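Local coordinates for protein Old Yellow Enzyme (Pichia, PDB 6AGZ) that probably catalyses the asymmetric reduction of enone compounds with the help of a bound flavin mononucleotide, on a TIM-barrel fold, at residues A68-P73 against W112-A117; P129-S134 against Q154-E159; A118-L123 against K144-A149; A171-I176 against I228-A233; F43-S48 against E91-I96. All blocks are in the same frame, centred on the assembly; numbering follows the deposited sequence.

Contact 1: A68-P73 against W112-A117. With FMN (flavin mononucleotide), chain C.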
# COMPACT_ATOMS: atom_id res chain seq x y z
N ALA A 68 9.16 -25.92 5.72
CA ALA A 68 9.19 -25.10 6.92
C ALA A 68 9.66 -25.91 8.12
O ALA A 68 9.10 -26.96 8.44
CB ALA A 68 7.80 -24.52 7.18
N THR A 69 10.70 -25.42 8.78
CA THR A 69 11.44 -26.18 9.79
C THR A 69 11.33 -25.49 11.14
O THR A 69 11.59 -24.29 11.25
CB THR A 69 12.91 -26.33 9.38
OG1 THR A 69 13.00 -27.11 8.19
CG2 THR A 69 13.71 -26.99 10.48
N PHE A 70 10.95 -26.25 12.16
CA PHE A 70 10.84 -25.71 13.51
C PHE A 70 12.22 -25.27 14.01
O PHE A 70 13.19 -26.02 13.92
CB PHE A 70 10.25 -26.76 14.46
CG PHE A 70 8.92 -27.29 14.03
CD1 PHE A 70 7.95 -26.44 13.51
CD2 PHE A 70 8.63 -28.64 14.13
CE1 PHE A 70 6.72 -26.93 13.12
CE2 PHE A 70 7.40 -29.14 13.73
CZ PHE A 70 6.44 -28.28 13.22
N GLY A 71 12.28 -24.06 14.55
CA GLY A 71 13.53 -23.58 15.13
C GLY A 71 13.82 -24.17 16.49
O GLY A 71 14.98 -24.28 16.89
N ALA A 72 12.78 -24.57 17.22
CA ALA A 72 12.92 -25.13 18.55
C ALA A 72 11.66 -25.95 18.84
O ALA A 72 10.67 -25.85 18.11
CB ALA A 72 13.12 -24.03 19.61
N PRO A 73 11.69 -26.80 19.88
CA PRO A 73 10.46 -27.54 20.23
C PRO A 73 9.24 -26.65 20.45
O PRO A 73 8.14 -27.02 20.04
CB PRO A 73 10.86 -28.27 21.52
CG PRO A 73 12.32 -28.50 21.35
CD PRO A 73 12.85 -27.29 20.63
N TRP A 112 10.10 -22.22 10.81
CA TRP A 112 8.67 -22.29 11.10
C TRP A 112 8.41 -22.01 12.57
O TRP A 112 9.21 -22.39 13.44
CB TRP A 112 8.12 -23.68 10.74
CG TRP A 112 6.71 -23.68 10.22
CD1 TRP A 112 5.91 -22.60 10.01
CD2 TRP A 112 5.95 -24.83 9.85
NE1 TRP A 112 4.69 -23.01 9.53
CE2 TRP A 112 4.69 -24.38 9.41
CE3 TRP A 112 6.21 -26.21 9.83
CZ2 TRP A 112 3.69 -25.24 8.98
CZ3 TRP A 112 5.22 -27.07 9.39
CH2 TRP A 112 3.97 -26.58 8.97
N ASN A 113 7.29 -21.35 12.85
CA ASN A 113 6.80 -21.18 14.21
C ASN A 113 5.29 -21.19 14.15
O ASN A 113 4.69 -20.31 13.53
CB ASN A 113 7.32 -19.89 14.85
CG ASN A 113 7.13 -19.86 16.36
OD1 ASN A 113 6.19 -20.46 16.89
ND2 ASN A 113 8.03 -19.17 17.05
N LEU A 114 4.67 -22.19 14.79
CA LEU A 114 3.26 -22.47 14.55
C LEU A 114 2.34 -21.51 15.30
O LEU A 114 1.36 -21.02 14.74
CB LEU A 114 2.95 -23.92 14.93
CG LEU A 114 3.68 -24.97 14.09
CD1 LEU A 114 3.18 -26.37 14.42
CD2 LEU A 114 3.51 -24.68 12.61
N GLY A 115 2.63 -21.25 16.57
CA GLY A 115 1.71 -20.43 17.35
C GLY A 115 0.41 -21.18 17.61
O GLY A 115 0.41 -22.37 17.94
N ARG A 116 -0.71 -20.47 17.46
CA ARG A 116 -2.02 -21.07 17.68
C ARG A 116 -2.41 -22.06 16.59
O ARG A 116 -3.53 -22.59 16.64
CB ARG A 116 -3.08 -19.98 17.80
CG ARG A 116 -3.42 -19.27 16.50
CD ARG A 116 -4.46 -18.19 16.72
NE ARG A 116 -4.94 -17.61 15.46
CZ ARG A 116 -5.89 -16.69 15.38
NH1 ARG A 116 -6.48 -16.24 16.48
NH2 ARG A 116 -6.26 -16.22 14.20
N ALA A 117 -1.55 -22.31 15.62
CA ALA A 117 -1.81 -23.28 14.56
C ALA A 117 -1.29 -24.67 14.89
O ALA A 117 -1.49 -25.60 14.09
CB ALA A 117 -1.19 -22.80 13.24
N1 FMN C . 4.62 -22.41 2.04
C2 FMN C . 5.44 -22.03 3.09
O2 FMN C . 5.79 -20.86 3.20
N3 FMN C . 5.88 -22.97 4.00
C4 FMN C . 5.49 -24.29 3.88
O4 FMN C . 5.87 -25.13 4.69
C4A FMN C . 4.66 -24.67 2.83
N5 FMN C . 4.27 -25.98 2.71
C5A FMN C . 3.45 -26.37 1.67
C6 FMN C . 3.06 -27.70 1.56
C7 FMN C . 2.23 -28.09 0.52
C7M FMN C . 1.82 -29.53 0.40
C8 FMN C . 1.79 -27.16 -0.41
C8M FMN C . 0.89 -27.59 -1.53
C9 FMN C . 2.17 -25.83 -0.29
C9A FMN C . 3.01 -25.43 0.75
N10 FMN C . 3.39 -24.11 0.87
C10 FMN C . 4.22 -23.72 1.91
C1' FMN C . 2.93 -23.09 -0.13
C2' FMN C . 3.89 -23.14 -1.33
O2' FMN C . 5.18 -22.79 -0.89
C3' FMN C . 3.46 -22.24 -2.49
O3' FMN C . 3.48 -20.89 -2.08
C4' FMN C . 2.07 -22.62 -2.99
O4' FMN C . 1.99 -24.01 -3.16
C5' FMN C . 1.76 -21.95 -4.32
O5' FMN C . 2.76 -22.26 -5.26
P FMN C . 2.45 -23.25 -6.49
O1P FMN C . 1.22 -22.77 -7.21
O2P FMN C . 3.62 -23.28 -7.44
O3P FMN C . 2.21 -24.64 -5.94
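W112 presents its indole as a slab between A68 and L114, with F70 set alongside. A68 CB is the small bump on one face, 3.5 Å from the centroid of the five-membered ring of W112, a CH-pi contact. The same CB lies 3.2 Å from O4 of the flavin, so alanine suits a slot that narrow. On the opposite face of the indole L114 CD2 sits over the centre, 3.4 Å above the plane. L114 wedges beside F70 on that face, its CG 3.7 Å from F70 CE1. F70 points the same way as W112; its ring is near parallel to the indole (13°) but slid aside, with CE1 3.4 Å from W112 CE3. Between the backbones, W112 N donates to T69 O over 2.6 Å, from above the carbonyl plane, in the parallel bridge of barrel strands 63-70 and 106-112. H187 and Y192 also bring their rings to W112. An alanine at W112 would probably leave a gap beside A68, F70 and L114 and set the phenyl of F70 free to shift. Shape and dispersion, with one backbone bond, thus build an apolar wall next to the flavin carbonyl, in which W112 O is buried without a partner.

Contact 2: P129-S134 against Q154-E159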
# COMPACT_ATOMS: atom_id res chain seq x y z
N PRO A 129 3.56 -25.49 26.26
CA PRO A 129 2.28 -24.78 26.19
C PRO A 129 1.90 -24.45 24.75
O PRO A 129 2.65 -24.66 23.80
CB PRO A 129 2.55 -23.50 26.99
CG PRO A 129 4.02 -23.29 26.87
CD PRO A 129 4.63 -24.67 26.83
N PHE A 130 0.69 -23.90 24.61
CA PHE A 130 0.08 -23.57 23.33
C PHE A 130 -0.02 -22.05 23.26
O PHE A 130 -0.87 -21.45 23.92
CB PHE A 130 -1.28 -24.25 23.21
CG PHE A 130 -1.92 -24.14 21.86
CD1 PHE A 130 -1.18 -24.33 20.70
CD2 PHE A 130 -3.27 -23.88 21.75
CE1 PHE A 130 -1.78 -24.23 19.46
CE2 PHE A 130 -3.88 -23.79 20.51
CZ PHE A 130 -3.13 -23.97 19.37
N LEU A 131 0.85 -21.43 22.47
CA LEU A 131 1.10 -20.00 22.56
C LEU A 131 0.60 -19.26 21.32
O LEU A 131 0.47 -19.82 20.24
CB LEU A 131 2.60 -19.73 22.76
CG LEU A 131 3.22 -20.44 23.96
CD1 LEU A 131 4.70 -20.12 24.08
CD2 LEU A 131 2.47 -20.09 25.24
N ALA A 132 0.34 -17.97 21.52
CA ALA A 132 -0.18 -17.08 20.49
C ALA A 132 -0.02 -15.64 20.99
O ALA A 132 0.20 -15.42 22.18
CB ALA A 132 -1.65 -17.39 20.18
N PRO A 133 -0.12 -14.65 20.09
CA PRO A 133 -0.10 -13.25 20.57
C PRO A 133 -1.23 -12.95 21.54
O PRO A 133 -1.00 -12.29 22.56
CB PRO A 133 -0.21 -12.43 19.28
CG PRO A 133 -0.76 -13.38 18.26
CD PRO A 133 -0.17 -14.71 18.62
N SER A 134 -2.44 -13.42 21.25
CA SER A 134 -3.57 -13.28 22.15
C SER A 134 -4.24 -14.63 22.32
O SER A 134 -4.12 -15.52 21.47
CB SER A 134 -4.58 -12.24 21.62
OG SER A 134 -3.98 -10.97 21.51
N GLN A 154 -2.57 -19.64 25.17
CA GLN A 154 -2.14 -18.63 26.12
C GLN A 154 -1.51 -17.46 25.37
O GLN A 154 -0.80 -17.65 24.38
CB GLN A 154 -1.13 -19.19 27.12
CG GLN A 154 -1.54 -20.51 27.75
CD GLN A 154 -0.72 -20.86 28.98
OE1 GLN A 154 -0.37 -19.98 29.77
NE2 GLN A 154 -0.41 -22.14 29.14
N ALA A 155 -1.80 -16.25 25.84
CA ALA A 155 -1.12 -15.07 25.32
C ALA A 155 0.32 -15.06 25.80
O ALA A 155 0.58 -15.22 27.00
CB ALA A 155 -1.85 -13.80 25.75
N MET A 156 1.25 -14.89 24.87
CA MET A 156 2.67 -14.97 25.21
C MET A 156 3.05 -13.87 26.19
O MET A 156 2.65 -12.72 26.06
CB MET A 156 3.52 -14.85 23.95
CG MET A 156 3.37 -16.01 22.97
SD MET A 156 4.53 -15.90 21.60
CE MET A 156 6.08 -16.05 22.47
N THR A 157 3.84 -14.25 27.20
CA THR A 157 4.43 -13.28 28.10
C THR A 157 5.60 -12.59 27.40
O THR A 157 6.05 -12.99 26.33
CB THR A 157 4.90 -13.95 29.39
OG1 THR A 157 5.97 -14.86 29.09
CG2 THR A 157 3.76 -14.73 30.03
N LEU A 158 6.09 -11.52 28.03
CA LEU A 158 7.29 -10.86 27.52
C LEU A 158 8.47 -11.82 27.50
O LEU A 158 9.27 -11.83 26.55
CB LEU A 158 7.61 -9.63 28.37
CG LEU A 158 6.95 -8.31 27.95
CD1 LEU A 158 6.98 -7.31 29.09
CD2 LEU A 158 7.64 -7.75 26.72
N GLU A 159 8.60 -12.65 28.54
CA GLU A 159 9.69 -13.61 28.61
C GLU A 159 9.61 -14.62 27.47
O GLU A 159 10.63 -14.97 26.87
CB GLU A 159 9.68 -14.33 29.96
CG GLU A 159 10.65 -15.50 30.06
CD GLU A 159 12.09 -15.10 29.81
OE1 GLU A 159 12.45 -13.94 30.10
OE2 GLU A 159 12.86 -15.95 29.32
O HOH W 1 -1.07 -23.96 26.99
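The flat carboxamide of Q154 ends beside P129, NE2 lying 3.9 Å from P129 CB. A water joins the two strands there, accepting from Q154 NE2 at 2.9 Å and from F130 N at 3.0 Å. The other flat group, the phenyl of F130, has CG anti to the backbone N (chi1 -172°) and leads away from 154-159. It packs against V153, A118 and L123, while its atoms CZ and CE1 lie close to the carbonyl oxygens of R116 and G115.

The segments form a two-stranded parallel sheet, with L131 and Q154 on one face and A132 and A155 on the other. Q154 N donates to F130 O at 2.8 Å, nearly along the C=O axis, and M156 N reaches A132 O just as directly at 2.9 Å. The link between them, from A132 N to Q154 O, is weak at 3.1 Å. Just past the strand, M156 CG rests 3.8 Å from L131 CB, an unbranched methylene that fits beside the leucine. On the A132 face, A155 CB approaches P133 O at 3.6 Å, where a methyl can sit close to the backbone. R205 binds the carbonyls of both P133 and M156, and T157 then caps helix 158-179.

Main-chain bonds therefore fix the register of this beta-alpha-beta unit, apolar groups cover its inner parts, and at the exposed margin Q154, a polar residue, can share a water with the backbone.

Contact 3: A118-L123 against K144-A149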
# COMPACT_ATOMS: atom_id res chain seq x y z
N ALA A 118 -0.64 -24.85 16.03
CA ALA A 118 0.06 -26.08 16.34
C ALA A 118 -0.91 -27.16 16.82
O ALA A 118 -2.07 -26.90 17.16
CB ALA A 118 1.13 -25.84 17.40
N ASP A 119 -0.41 -28.39 16.84
CA ASP A 119 -1.10 -29.52 17.45
C ASP A 119 -0.99 -29.39 18.96
O ASP A 119 0.11 -29.56 19.51
CB ASP A 119 -0.46 -30.83 16.97
CG ASP A 119 -1.23 -32.07 17.43
OD1 ASP A 119 -1.98 -32.00 18.42
OD2 ASP A 119 -1.05 -33.13 16.80
N PRO A 120 -2.07 -29.08 19.68
CA PRO A 120 -1.95 -28.90 21.13
C PRO A 120 -1.69 -30.19 21.88
O PRO A 120 -1.01 -30.17 22.91
CB PRO A 120 -3.30 -28.28 21.52
CG PRO A 120 -4.25 -28.80 20.49
CD PRO A 120 -3.46 -28.90 19.21
N LYS A 121 -2.20 -31.32 21.38
CA LYS A 121 -1.96 -32.60 22.04
C LYS A 121 -0.49 -32.99 21.96
O LYS A 121 0.10 -33.42 22.96
CB LYS A 121 -2.84 -33.68 21.40
CG LYS A 121 -2.59 -35.09 21.91
CD LYS A 121 -3.47 -36.09 21.17
CE LYS A 121 -3.10 -37.53 21.50
NZ LYS A 121 -3.43 -37.90 22.90
N LEU A 122 0.12 -32.84 20.79
CA LEU A 122 1.54 -33.17 20.63
C LEU A 122 2.41 -32.26 21.50
O LEU A 122 3.32 -32.73 22.19
CB LEU A 122 1.93 -33.05 19.16
CG LEU A 122 3.34 -33.47 18.74
CD1 LEU A 122 3.60 -34.92 19.09
CD2 LEU A 122 3.52 -33.24 17.25
N LEU A 123 2.14 -30.95 21.47
CA LEU A 123 2.84 -30.02 22.35
C LEU A 123 2.72 -30.44 23.80
O LEU A 123 3.71 -30.43 24.55
CB LEU A 123 2.28 -28.60 22.16
CG LEU A 123 2.70 -27.79 20.93
CD1 LEU A 123 1.95 -26.47 20.91
CD2 LEU A 123 4.20 -27.56 20.93
N LYS A 144 -11.97 -26.57 20.47
CA LYS A 144 -12.37 -27.84 21.07
C LYS A 144 -11.19 -28.80 21.18
O LYS A 144 -11.05 -29.52 22.17
CB LYS A 144 -13.50 -28.47 20.26
CG LYS A 144 -14.15 -29.69 20.90
CD LYS A 144 -15.40 -29.31 21.66
CE LYS A 144 -16.17 -30.53 22.12
NZ LYS A 144 -15.54 -31.18 23.31
N ALA A 145 -10.32 -28.80 20.17
CA ALA A 145 -9.15 -29.68 20.20
C ALA A 145 -8.22 -29.32 21.35
O ALA A 145 -7.74 -30.20 22.07
CB ALA A 145 -8.41 -29.61 18.86
N ALA A 146 -7.95 -28.03 21.54
CA ALA A 146 -7.05 -27.61 22.61
C ALA A 146 -7.69 -27.82 23.98
O ALA A 146 -6.99 -28.16 24.94
CB ALA A 146 -6.65 -26.15 22.41
N GLU A 147 -9.00 -27.61 24.08
CA GLU A 147 -9.67 -27.81 25.36
C GLU A 147 -9.70 -29.28 25.75
O GLU A 147 -9.51 -29.62 26.93
CB GLU A 147 -11.09 -27.24 25.31
CG GLU A 147 -11.14 -25.72 25.37
CD GLU A 147 -12.55 -25.17 25.26
OE1 GLU A 147 -13.48 -25.97 25.03
OE2 GLU A 147 -12.72 -23.95 25.41
N GLU A 148 -9.92 -30.17 24.78
CA GLU A 148 -9.92 -31.60 25.09
C GLU A 148 -8.51 -32.14 25.34
O GLU A 148 -8.37 -33.17 26.01
CB GLU A 148 -10.58 -32.38 23.95
CG GLU A 148 -12.09 -32.20 23.88
CD GLU A 148 -12.72 -33.02 22.77
OE1 GLU A 148 -11.98 -33.77 22.09
OE2 GLU A 148 -13.94 -32.90 22.57
N ALA A 149 -7.48 -31.47 24.82
CA ALA A 149 -6.11 -31.88 25.08
C ALA A 149 -5.58 -31.36 26.40
O ALA A 149 -4.47 -31.73 26.80
CB ALA A 149 -5.20 -31.42 23.94
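P120 and A146 touch where two short helices come together: P120 CG lies 3.7 Å from A146 CA, and its separation from A146 CB is 4.1 Å. Three residues on from A146, A149 CB lies 3.9 Å from K121 CA and 4.1 Å from K121 CB. The contact is made by apolar side-chain carbons packing on each other and on backbone atoms, and the small alanines let the backbones approach, with CA atoms of K121 and A149 5.2 Å apart. K121 CB packs, while the end of the chain leads away from 144-149, NZ making a long, weak ion pair with E125.

The next shell sets P120 in place. D119 is the N-cap of helix 120-125: its OD1 accepts weakly from K121 N at 3.0 Å and from L122 N at 3.3 Å. Proline suits the first turn, where its missing N-H costs no helical bond and its ring gives a rigid, apolar surface. P120 O accepts from N151 ND2, tying the first turn to the chain that follows the second helix.

Farther out, A146 also packs on F130 and Y137, so helices 120-125 and 140-148 meet next to strand 130-132, which lies between them in sequence.

Contact 4: A171-I176 against I228-A233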
# COMPACT_ATOMS: atom_id res chain seq x y z
N ALA A 171 18.46 -20.92 15.91
CA ALA A 171 18.14 -21.74 14.74
C ALA A 171 18.80 -21.19 13.49
O ALA A 171 19.28 -21.95 12.64
CB ALA A 171 16.62 -21.82 14.56
N ALA A 172 18.84 -19.86 13.35
CA ALA A 172 19.50 -19.26 12.19
C ALA A 172 20.99 -19.56 12.19
O ALA A 172 21.58 -19.86 11.14
CB ALA A 172 19.26 -17.75 12.17
N LYS A 173 21.63 -19.50 13.37
CA LYS A 173 23.05 -19.83 13.45
C LYS A 173 23.29 -21.30 13.13
O LYS A 173 24.25 -21.64 12.43
CB LYS A 173 23.59 -19.48 14.83
CG LYS A 173 23.74 -17.99 15.08
CD LYS A 173 24.03 -17.69 16.54
CE LYS A 173 25.36 -18.27 16.98
NZ LYS A 173 26.52 -17.64 16.29
N ASN A 174 22.43 -22.20 13.64
CA ASN A 174 22.56 -23.61 13.31
C ASN A 174 22.43 -23.85 11.81
O ASN A 174 23.19 -24.63 11.23
CB ASN A 174 21.52 -24.43 14.07
CG ASN A 174 21.79 -24.51 15.55
OD1 ASN A 174 22.89 -24.21 16.01
ND2 ASN A 174 20.79 -24.91 16.32
N ALA A 175 21.47 -23.18 11.17
CA ALA A 175 21.25 -23.38 9.74
C ALA A 175 22.42 -22.85 8.92
O ALA A 175 23.01 -23.58 8.12
CB ALA A 175 19.95 -22.71 9.32
N ILE A 176 22.78 -21.58 9.13
CA ILE A 176 23.78 -20.94 8.28
C ILE A 176 25.18 -21.48 8.58
O ILE A 176 25.90 -21.93 7.68
CB ILE A 176 23.72 -19.41 8.44
CG1 ILE A 176 22.36 -18.88 7.96
CG2 ILE A 176 24.86 -18.75 7.67
CD1 ILE A 176 22.06 -19.20 6.52
N ILE A 228 19.78 -10.87 11.30
CA ILE A 228 20.72 -10.17 10.43
C ILE A 228 22.03 -9.92 11.17
O ILE A 228 23.12 -10.12 10.62
CB ILE A 228 20.11 -8.86 9.91
CG1 ILE A 228 19.07 -9.14 8.83
CG2 ILE A 228 21.20 -7.94 9.37
CD1 ILE A 228 18.40 -7.89 8.31
N GLU A 229 21.95 -9.49 12.43
CA GLU A 229 23.16 -9.33 13.23
C GLU A 229 23.88 -10.65 13.42
O GLU A 229 25.11 -10.69 13.51
CB GLU A 229 22.81 -8.70 14.58
CG GLU A 229 23.97 -8.65 15.57
CD GLU A 229 23.69 -7.76 16.76
OE1 GLU A 229 24.37 -6.73 16.91
OE2 GLU A 229 22.78 -8.10 17.56
N ALA A 230 23.13 -11.76 13.47
CA ALA A 230 23.76 -13.06 13.71
C ALA A 230 24.50 -13.56 12.47
O ALA A 230 25.68 -13.93 12.56
CB ALA A 230 22.70 -14.07 14.15
N VAL A 231 23.84 -13.58 11.32
CA VAL A 231 24.37 -14.26 10.14
C VAL A 231 24.57 -13.34 8.95
O VAL A 231 25.11 -13.79 7.93
CB VAL A 231 23.47 -15.45 9.73
CG1 VAL A 231 23.36 -16.45 10.87
CG2 VAL A 231 22.10 -14.96 9.30
N GLY A 232 24.16 -12.07 9.02
CA GLY A 232 24.32 -11.19 7.88
C GLY A 232 23.08 -11.11 7.01
O GLY A 232 22.39 -12.11 6.82
N ALA A 233 22.79 -9.92 6.48
CA ALA A 233 21.53 -9.70 5.77
C ALA A 233 21.45 -10.55 4.50
O ALA A 233 20.36 -11.03 4.14
CB ALA A 233 21.37 -8.22 5.43
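V231 and I176 centre a small apolar contact between two neighbouring helices on the outside of the TIM barrel, 158-179 and 218-231. The two side chains cross at about a right angle. V231 CG1 comes 3.8 Å from I176 CB and 3.9 Å from A172 O, while V231 CB lies 4.0 Å from I176 CG1. The first torsion of V231 (-59°) places CG1 anti to the carbonyl carbon, facing the groove lined by A172, K173 and I176. Branched residues suit such a place, since each offers a broad, stiff surface near its backbone; A172, having no more than a methyl, leaves room for CG1.

Beside this, between two partly exposed residues, A230 CB meets K173 CG at 4.2 Å. The lysine chain bends beyond that, and its NZ bonds to Q177 on its own helix. Just after V231 the helix stops at G232, where the backbone angles (phi 95°) call for glycine: a CB would be jammed against the carbonyl O of V231.

Behind the contact V231 also touches V236 of strand 236-240. On the other helix A171 and A175 rest on L111 and M109 of strand 106-112, so both helices are seated on the barrel.

Contact 5: F43-S48 against E91-I96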
# COMPACT_ATOMS: atom_id res chain seq x y z
N PHE A 43 11.70 -35.73 14.63
CA PHE A 43 11.90 -34.52 13.83
C PHE A 43 13.31 -34.48 13.22
O PHE A 43 13.92 -33.41 13.12
CB PHE A 43 11.62 -33.25 14.63
CG PHE A 43 10.38 -33.34 15.48
CD1 PHE A 43 9.12 -33.38 14.90
CD2 PHE A 43 10.48 -33.39 16.86
CE1 PHE A 43 7.98 -33.47 15.68
CE2 PHE A 43 9.34 -33.48 17.65
CZ PHE A 43 8.10 -33.51 17.06
N VAL A 44 13.82 -35.64 12.81
CA VAL A 44 15.13 -35.76 12.19
C VAL A 44 14.95 -36.02 10.70
O VAL A 44 14.09 -36.82 10.30
CB VAL A 44 15.96 -36.88 12.85
CG1 VAL A 44 17.35 -36.96 12.23
CG2 VAL A 44 16.05 -36.66 14.35
N ALA A 45 15.75 -35.34 9.88
CA ALA A 45 15.68 -35.53 8.44
C ALA A 45 16.10 -36.94 8.06
O ALA A 45 16.95 -37.55 8.71
CB ALA A 45 16.55 -34.50 7.72
N THR A 46 15.51 -37.45 6.99
CA THR A 46 15.67 -38.85 6.61
C THR A 46 16.40 -38.98 5.28
O THR A 46 16.55 -38.02 4.52
CB THR A 46 14.30 -39.55 6.52
OG1 THR A 46 13.46 -38.84 5.60
CG2 THR A 46 13.64 -39.59 7.89
N ASP A 47 16.86 -40.21 5.01
CA ASP A 47 17.48 -40.52 3.73
C ASP A 47 16.53 -40.25 2.57
O ASP A 47 16.95 -39.83 1.49
CB ASP A 47 17.95 -41.97 3.72
CG ASP A 47 16.85 -42.94 4.12
OD1 ASP A 47 15.79 -42.48 4.60
OD2 ASP A 47 17.05 -44.17 3.98
N SER A 48 15.23 -40.49 2.79
CA SER A 48 14.23 -40.17 1.78
C SER A 48 14.25 -38.69 1.44
O SER A 48 14.19 -38.31 0.26
CB SER A 48 12.85 -40.59 2.27
OG SER A 48 12.80 -41.98 2.57
N GLU A 91 23.08 -32.28 12.14
CA GLU A 91 23.91 -33.18 11.34
C GLU A 91 23.17 -33.61 10.08
O GLU A 91 23.71 -33.52 8.97
CB GLU A 91 24.32 -34.40 12.16
CG GLU A 91 25.14 -34.09 13.40
CD GLU A 91 25.24 -35.29 14.34
OE1 GLU A 91 25.74 -36.35 13.90
OE2 GLU A 91 24.81 -35.16 15.50
N ALA A 92 21.93 -34.08 10.24
CA ALA A 92 21.15 -34.54 9.09
C ALA A 92 20.97 -33.42 8.07
O ALA A 92 21.25 -33.60 6.87
CB ALA A 92 19.80 -35.07 9.56
N TRP A 93 20.49 -32.26 8.52
CA TRP A 93 20.32 -31.14 7.59
C TRP A 93 21.64 -30.75 6.94
O TRP A 93 21.67 -30.38 5.76
CB TRP A 93 19.70 -29.94 8.32
CG TRP A 93 18.21 -30.01 8.42
CD1 TRP A 93 17.47 -30.03 9.57
CD2 TRP A 93 17.27 -30.07 7.34
NE1 TRP A 93 16.13 -30.10 9.26
CE2 TRP A 93 15.98 -30.13 7.90
CE3 TRP A 93 17.40 -30.08 5.94
CZ2 TRP A 93 14.83 -30.19 7.12
CZ3 TRP A 93 16.25 -30.15 5.17
CH2 TRP A 93 14.98 -30.20 5.76
N LYS A 94 22.74 -30.83 7.69
CA LYS A 94 24.05 -30.54 7.12
C LYS A 94 24.37 -31.49 5.97
O LYS A 94 24.90 -31.07 4.94
CB LYS A 94 25.13 -30.63 8.20
CG LYS A 94 26.52 -30.25 7.72
CD LYS A 94 27.55 -30.42 8.83
CE LYS A 94 28.88 -29.78 8.47
NZ LYS A 94 29.53 -30.41 7.29
N LYS A 95 24.05 -32.78 6.13
CA LYS A 95 24.29 -33.72 5.05
C LYS A 95 23.41 -33.42 3.84
O LYS A 95 23.87 -33.51 2.69
CB LYS A 95 24.07 -35.15 5.55
CG LYS A 95 25.08 -35.57 6.60
CD LYS A 95 24.75 -36.93 7.20
CE LYS A 95 25.87 -37.39 8.13
NZ LYS A 95 25.70 -38.81 8.55
N ILE A 96 22.15 -33.05 4.08
CA ILE A 96 21.28 -32.66 2.96
C ILE A 96 21.87 -31.47 2.22
O ILE A 96 21.91 -31.44 0.98
CB ILE A 96 19.85 -32.37 3.46
CG1 ILE A 96 19.19 -33.66 3.96
CG2 ILE A 96 19.02 -31.74 2.35
CD1 ILE A 96 17.74 -33.48 4.34
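A45 meets A92 and I96 with a single methyl, and these three residues bury most of the surface. A45 CB lies 3.8 Å from A92 CB and 3.7 Å from I96 CD1, one turn further along helix 87-102. In I96 the chain runs extended through chi2 (-175°), which carries CD1 out to the alanine. W93 supplies a third wall: A45 CB lies over one face of its indole, 4.4 Å from CE2. A methyl is the size that fits among a methyl, an isoleucine tip and an aromatic face.

A92 faces the loop with its own CB, which also has A45 O at 3.9 Å and V44 CG1 at 4.1 Å. Its smallness lets the loop run close, the CA atoms of A45 and A92 being 5.6 Å apart. I96 is long enough to touch M49, L50 and Y53 of helix 47-57.

The loop is held by other means: A45 makes backbone hydrogen bonds with L404 near the chain's end, and T46, at the N-cap of helix 47-57, bonds R38 O and, weakly, M49 N through OG1. Since the touching side-chain groups are apolar and buried, the helix-loop fit rests on close packing and exclusion of water.

Contacts 1, 2 and 5 are buried, contact 3 is partly so, and contact 4 lies at the surface. Contact 1 joins neighbouring barrel strands beside the flavin; contact 5 stands behind the same strand, with W93 touching T69. Contacts 2 and 3 interlock through an excursion of the chain after strand 106-112 and touch each other through F130, which also links contact 2 to contact 1. Contacts 2 and 4 share helix 158-179 but lie about 25 Å apart, centre to centre. Backbone hydrogen bonds cross only in the strand pairings of contacts 1 and 2; contacts 3 and 4, helix on helix, and contact 5, loop on helix, rely on alanines, a proline and branched apolar residues.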